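Local coordinates for protein-tyrosine-phosphatase PTP1 (Arabidopsis thaliana, PDB 6KRX) that dephosphorylates phosphotyrosine in proteins, with MPK6 and, in vitro, MPK4 among its substrates, and together with MKP1 restrains salicylic acid and camalexin production in plant defence, at residues V96-K101 / K304-M309; V118-I123 / Q133-Q138. All coordinates share one frame; numbering follows the deposited sequence. Where two conformers were deposited one is given.

Contact 1. Residues V96-K101 / K304-M309; sequences VVPFDK and KQRIGM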
loop_
_atom_site.group_PDB
_atom_site.type_symbol
_atom_site.label_atom_id
_atom_site.label_comp_id
_atom_site.label_asym_id
_atom_site.label_seq_id
_atom_site.Cartn_x
_atom_site.Cartn_y
_atom_site.Cartn_z
ATOM N N VAL A 96 2.984 -11.085 10.916
ATOM C CA VAL A 96 2.357 -9.915 10.229
ATOM C C VAL A 96 0.941 -10.326 9.834
ATOM O O VAL A 96 0.779 -11.021 8.834
ATOM C CB VAL A 96 3.182 -9.414 9.026
ATOM C CG1 VAL A 96 2.489 -8.245 8.341
ATOM C CG2 VAL A 96 4.592 -9.028 9.438
ATOM N N VAL A 97 -0.024 -9.930 10.663
ATOM C CA VAL A 97 -1.452 -10.316 10.491
ATOM C C VAL A 97 -2.292 -9.067 10.684
ATOM O O VAL A 97 -1.913 -8.179 11.449
ATOM C CB VAL A 97 -1.837 -11.429 11.488
ATOM C CG1 VAL A 97 -1.189 -12.755 11.105
ATOM C CG2 VAL A 97 -1.491 -11.068 12.922
ATOM N N PRO A 98 -3.484 -8.998 10.060
ATOM C CA PRO A 98 -4.406 -7.891 10.289
ATOM C C PRO A 98 -5.155 -8.026 11.622
ATOM O O PRO A 98 -5.440 -9.146 12.069
ATOM C CB PRO A 98 -5.383 -8.026 9.118
ATOM C CG PRO A 98 -5.439 -9.522 8.890
ATOM C CD PRO A 98 -4.016 -9.985 9.110
ATOM N N PHE A 99 -5.435 -6.880 12.232
ATOM C CA PHE A 99 -6.374 -6.780 13.376
ATOM C C PHE A 99 -7.780 -7.188 12.945
ATOM O O PHE A 99 -8.217 -6.879 11.833
ATOM C CB PHE A 99 -6.398 -5.342 13.880
ATOM C CG PHE A 99 -5.051 -4.835 14.305
ATOM C CD1 PHE A 99 -4.306 -5.534 15.239
ATOM C CD2 PHE A 99 -4.525 -3.667 13.763
ATOM C CE1 PHE A 99 -3.067 -5.067 15.643
ATOM C CE2 PHE A 99 -3.296 -3.191 14.195
ATOM C CZ PHE A 99 -2.561 -3.904 15.107
ATOM N N ASP A 100 -8.518 -7.834 13.855
ATOM C CA ASP A 100 -9.947 -8.153 13.605
ATOM C C ASP A 100 -10.766 -6.896 13.246
ATOM O O ASP A 100 -11.695 -7.010 12.427
ATOM C CB ASP A 100 -10.530 -8.864 14.836
ATOM C CG ASP A 100 -9.892 -10.216 15.116
ATOM O OD1 ASP A 100 -9.475 -10.897 14.150
ATOM O OD2 ASP A 100 -9.818 -10.588 16.313
ATOM N N LYS A 101 -10.461 -5.740 13.842
ATOM C CA LYS A 101 -11.332 -4.548 13.743
ATOM C C LYS A 101 -11.351 -3.971 12.321
ATOM O O LYS A 101 -12.314 -3.267 12.017
ATOM C CB LYS A 101 -10.860 -3.480 14.739
ATOM C CG LYS A 101 -9.461 -2.939 14.465
ATOM C CD LYS A 101 -8.931 -1.952 15.476
ATOM C CE LYS A 101 -7.597 -1.371 15.067
ATOM N NZ LYS A 101 -7.691 -0.701 13.748
ATOM N N LYS A 304 -1.693 1.539 14.209
ATOM C CA LYS A 304 -2.950 1.146 14.902
ATOM C C LYS A 304 -3.878 0.404 13.935
ATOM O O LYS A 304 -4.835 -0.227 14.407
ATOM C CB LYS A 304 -3.653 2.379 15.473
ATOM C CG LYS A 304 -2.960 2.988 16.682
ATOM C CD LYS A 304 -3.786 4.074 17.331
ATOM C CE LYS A 304 -3.200 4.586 18.631
ATOM N NZ LYS A 304 -1.847 5.164 18.443
ATOM N N GLN A 305 -3.596 0.469 12.629
ATOM C CA GLN A 305 -4.473 -0.173 11.611
ATOM C C GLN A 305 -3.776 -1.387 10.989
ATOM O O GLN A 305 -4.488 -2.250 10.445
ATOM C CB GLN A 305 -4.860 0.841 10.536
ATOM C CG GLN A 305 -5.803 1.910 11.058
ATOM C CD GLN A 305 -6.107 2.957 10.022
ATOM O OE1 GLN A 305 -7.028 2.817 9.219
ATOM N NE2 GLN A 305 -5.324 4.022 10.040
ATOM N N ARG A 306 -2.446 -1.445 11.060
ATOM C CA ARG A 306 -1.709 -2.649 10.600
ATOM C C ARG A 306 -0.347 -2.640 11.277
ATOM O O ARG A 306 0.408 -1.683 11.101
ATOM C CB ARG A 306 -1.573 -2.715 9.076
ATOM C CG ARG A 306 -1.010 -4.026 8.550
ATOM C CD ARG A 306 -1.103 -4.058 7.025
ATOM N NE ARG A 306 -0.435 -5.202 6.412
ATOM C CZ ARG A 306 -0.942 -6.424 6.312
ATOM N NH1 ARG A 306 -2.129 -6.706 6.839
ATOM N NH2 ARG A 306 -0.243 -7.382 5.734
ATOM N N ILE A 307 -0.036 -3.723 11.974
ATOM C CA ILE A 307 1.176 -3.791 12.829
ATOM C C ILE A 307 2.424 -3.419 12.020
ATOM O O ILE A 307 2.588 -3.933 10.916
ATOM C CB ILE A 307 1.292 -5.202 13.428
ATOM C CG1 ILE A 307 2.347 -5.262 14.532
ATOM C CG2 ILE A 307 1.517 -6.239 12.345
ATOM C CD1 ILE A 307 1.916 -4.606 15.826
ATOM N N GLY A 308 3.242 -2.524 12.568
ATOM C CA GLY A 308 4.630 -2.356 12.098
ATOM C C GLY A 308 4.753 -1.542 10.811
ATOM O O GLY A 308 5.859 -1.544 10.259
ATOM N N MET A 309 3.678 -0.885 10.349
ATOM C CA MET A 309 3.759 -0.024 9.129
ATOM C C MET A 309 4.964 0.928 9.236
ATOM O O MET A 309 5.044 1.671 10.213
ATOM C CB MET A 309 2.476 0.781 8.917
ATOM C CG MET A 309 1.268 -0.072 8.568
ATOM S SD MET A 309 1.146 -0.498 6.822
ATOM C CE MET A 309 0.261 0.946 6.238
HETATM O O HOH W 1 -2.177 -5.638 12.217
HETATM O O HOH W 2 -5.305 -4.712 10.342
#
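In the loop that enters the phosphatase Q-loop, the backbone of K304-I307 receives the ring of F99 and the amine of K101, brought from the distant loop V96-K101. F99 is turned so that CG lies opposite its own carbonyl carbon (chi1 -58°), which carries the ring across the gap to the other backbone. Its CE2 comes to 3.3 Å from K304 O and CD2 to 3.6 Å from Q305 O, while CZ packs against CB of I307. One water sits over the centre of a ring face, donating to V97 O at 2.7 Å and accepting from I307 N; another accepts from F99 N and donates to Q305 O at 2.6 Å. Were F99 replaced by alanine, the backbone of K304-I307 would probably lose the ring that packs on it, and the first water its aromatic floor. K101, bent at its last torsion, gives K304 O a weak hydrogen bond from NZ at 3.0 Å. Further along, R306 to M309 form a type II beta turn, with G308 in the positive-phi place. R306, at the start of that turn, points its CB away from V96-K101, but its extended chain brings the guanidinium back beside it: NH2 lies 3.9 Å from CG1 of V96, the two side chains crossing at about a right angle, and NH1 lies near P98. The group's polar partners are elsewhere: NE and NH2 donate to G268 O and A267 O of the signature P-loop, and NH1 turns to S121, with N119 OD1 a further acceptor for NH2. I307 places CG2 4.0 Å from V97 O, and its side chain shares L75 with those of V97 and F99.

Contact 2. Residues V118-I123 / Q133-Q138; sequences VNASLI and QFIATQ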
loop_
_atom_site.group_PDB
_atom_site.type_symbol
_atom_site.label_atom_id
_atom_site.label_comp_id
_atom_site.label_asym_id
_atom_site.label_seq_id
_atom_site.Cartn_x
_atom_site.Cartn_y
_atom_site.Cartn_z
ATOM N N VAL A 118 -8.653 -12.893 4.635
ATOM C CA VAL A 118 -7.485 -12.574 3.765
ATOM C C VAL A 118 -6.543 -11.681 4.581
ATOM O O VAL A 118 -7.047 -10.901 5.392
ATOM C CB VAL A 118 -7.944 -11.928 2.443
ATOM C CG1 VAL A 118 -8.874 -10.751 2.669
ATOM C CG2 VAL A 118 -6.767 -11.527 1.562
ATOM N N ASN A 119 -5.228 -11.846 4.415
ATOM C CA ASN A 119 -4.266 -11.019 5.187
ATOM C C ASN A 119 -4.244 -9.633 4.531
ATOM O O ASN A 119 -3.406 -9.399 3.662
ATOM C CB ASN A 119 -2.888 -11.675 5.265
ATOM C CG ASN A 119 -1.973 -10.979 6.246
ATOM O OD1 ASN A 119 -1.971 -9.757 6.311
ATOM N ND2 ASN A 119 -1.209 -11.743 7.016
ATOM N N ALA A 120 -5.157 -8.763 4.949
ATOM C CA ALA A 120 -5.372 -7.459 4.282
ATOM C C ALA A 120 -6.037 -6.522 5.282
ATOM O O ALA A 120 -6.961 -6.973 5.991
ATOM C CB ALA A 120 -6.223 -7.631 3.054
ATOM N N SER A 121 -5.610 -5.267 5.284
ATOM C CA SER A 121 -6.034 -4.256 6.274
ATOM C C SER A 121 -6.536 -3.016 5.534
ATOM O O SER A 121 -5.829 -2.550 4.636
ATOM C CB SER A 121 -4.880 -3.915 7.186
ATOM O OG SER A 121 -4.323 -5.064 7.821
ATOM N N LEU A 122 -7.685 -2.468 5.940
ATOM C CA LEU A 122 -8.111 -1.148 5.410
ATOM C C LEU A 122 -7.358 -0.053 6.181
ATOM O O LEU A 122 -7.425 -0.000 7.424
ATOM C CB LEU A 122 -9.639 -1.030 5.522
ATOM C CG LEU A 122 -10.309 0.126 4.778
ATOM C CD1 LEU A 122 -9.976 1.463 5.399
ATOM C CD2 LEU A 122 -9.987 0.138 3.297
ATOM N N ILE A 123 -6.636 0.785 5.441
ATOM C CA ILE A 123 -5.836 1.919 5.983
ATOM C C ILE A 123 -6.513 3.222 5.566
ATOM O O ILE A 123 -6.667 3.448 4.359
ATOM C CB ILE A 123 -4.382 1.900 5.482
ATOM C CG1 ILE A 123 -3.737 0.519 5.621
ATOM C CG2 ILE A 123 -3.568 2.986 6.172
ATOM C CD1 ILE A 123 -3.637 0.010 7.041
ATOM N N GLN A 133 -8.037 5.835 0.288
ATOM C CA GLN A 133 -7.928 4.767 1.317
ATOM C C GLN A 133 -7.139 3.608 0.704
ATOM O O GLN A 133 -7.132 3.470 -0.523
ATOM C CB GLN A 133 -9.317 4.348 1.812
ATOM C CG GLN A 133 -10.055 5.499 2.465
ATOM C CD GLN A 133 -11.393 5.098 3.035
ATOM O OE1 GLN A 133 -11.842 3.966 2.874
ATOM N NE2 GLN A 133 -12.016 6.037 3.735
ATOM N N PHE A 134 -6.437 2.856 1.542
ATOM C CA PHE A 134 -5.588 1.769 1.019
ATOM C C PHE A 134 -6.063 0.445 1.588
ATOM O O PHE A 134 -6.558 0.400 2.708
ATOM C CB PHE A 134 -4.119 1.977 1.403
ATOM C CG PHE A 134 -3.603 3.359 1.108
ATOM C CD1 PHE A 134 -3.153 3.691 -0.163
ATOM C CD2 PHE A 134 -3.614 4.339 2.086
ATOM C CE1 PHE A 134 -2.706 4.973 -0.432
ATOM C CE2 PHE A 134 -3.160 5.619 1.812
ATOM C CZ PHE A 134 -2.684 5.923 0.558
ATOM N N ILE A 135 -5.869 -0.602 0.806
ATOM C CA ILE A 135 -5.823 -1.961 1.395
ATOM C C ILE A 135 -4.361 -2.392 1.419
ATOM O O ILE A 135 -3.786 -2.591 0.340
ATOM C CB ILE A 135 -6.737 -2.918 0.627
ATOM C CG1 ILE A 135 -8.199 -2.526 0.859
ATOM C CG2 ILE A 135 -6.479 -4.346 1.070
ATOM C CD1 ILE A 135 -9.180 -3.356 0.049
ATOM N N ALA A 136 -3.794 -2.451 2.619
ATOM C CA ALA A 136 -2.399 -2.903 2.784
ATOM C C ALA A 136 -2.435 -4.419 2.938
ATOM O O ALA A 136 -3.143 -4.916 3.866
ATOM C CB ALA A 136 -1.755 -2.245 3.972
ATOM N N THR A 137 -1.764 -5.135 2.033
ATOM C CA THR A 137 -1.865 -6.614 2.083
ATOM C C THR A 137 -0.489 -7.247 1.853
ATOM O O THR A 137 0.432 -6.561 1.396
ATOM C CB THR A 137 -2.938 -7.079 1.087
ATOM O OG1 THR A 137 -3.193 -8.477 1.235
ATOM C CG2 THR A 137 -2.550 -6.771 -0.335
ATOM N N GLN A 138 -0.359 -8.527 2.190
ATOM C CA GLN A 138 0.894 -9.269 1.908
ATOM C C GLN A 138 0.970 -9.602 0.410
ATOM O O GLN A 138 -0.061 -9.553 -0.283
ATOM C CB GLN A 138 0.918 -10.554 2.726
ATOM C CG GLN A 138 -0.142 -11.543 2.276
ATOM C CD GLN A 138 -0.189 -12.773 3.146
ATOM O OE1 GLN A 138 0.384 -12.797 4.227
ATOM N NE2 GLN A 138 -0.879 -13.798 2.670
#
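T137 and N119 meet at one end of the antiparallel pair 120-123 and 134-137, where the carbonyl of N119 is the shared acceptor. With OG1 opposite its backbone N (chi1 -172°), T137 donates from that atom to N119 O at 2.6 Å, tilted 29° out of the carbonyl plane. Q138 N adds a longer, weak bond to the same oxygen at 3.5 Å. S121 and A136 form a hydrogen-bonded pair, N to O at 2.9 Å in each direction, and I123 with F134 forms the next, its I123 N to F134 O bond being 2.8 Å long and almost straight, and its return bond, F134 N to I123 O, 2.9 Å long and in the carbonyl plane. Both strands belong to a beta hairpin of the central sheet of the phosphatase domain, in which 134-137 runs parallel to 261-264, the strand that leads into the catalytic P-loop. In the non-hydrogen-bonded pair of L122 and I135 the backbone of I135 turns instead to I261 and V263, that of L122 to N102, and A120 likewise to I104. The amides of N119 and Q138 lie stacked, their planes 27° apart, and although ND2 of N119 is 3.4 Å from OE1 of Q138 the angle is too poor for a bond. Q138 OE1 accepts instead from R92 N and its NE2 donates to K90 O, while N119 ND2 serves V96 and N91 OD1. Q133 NE2 is held by E127 and S126 O. Apolar contacts lie on both faces: beside F134, I123 CG1 rests 3.8 Å from A136 CB; on the other, A120 CB meets CG2 of I135, and the side chains of I135 and L122 cross at about a right angle, CG1 4.0 Å from CD2. The ring of F134 meets that of H279 edge-to-face.

Contact 2 is nested in the loop that contact 1 closes, and the two lie side by side, their centres about 9 Å apart. Two hydrogen bonds join them: V96 O to N119 ND2 at 2.8 Å, and R306 NH1 to S121 OG at 2.9 Å. P98 adds packing, its CB 3.4 Å from S121 OG. R306 thus spans from the hairpin to the P-loop, its side chain about 3 Å from that of I269, a substrate-binding residue by similarity. From the other strand, the side chain of Q138 lies about 8 Å from that of C265, the phosphocysteine nucleophile, consistent with the two contacts lying behind the residues that line the active site.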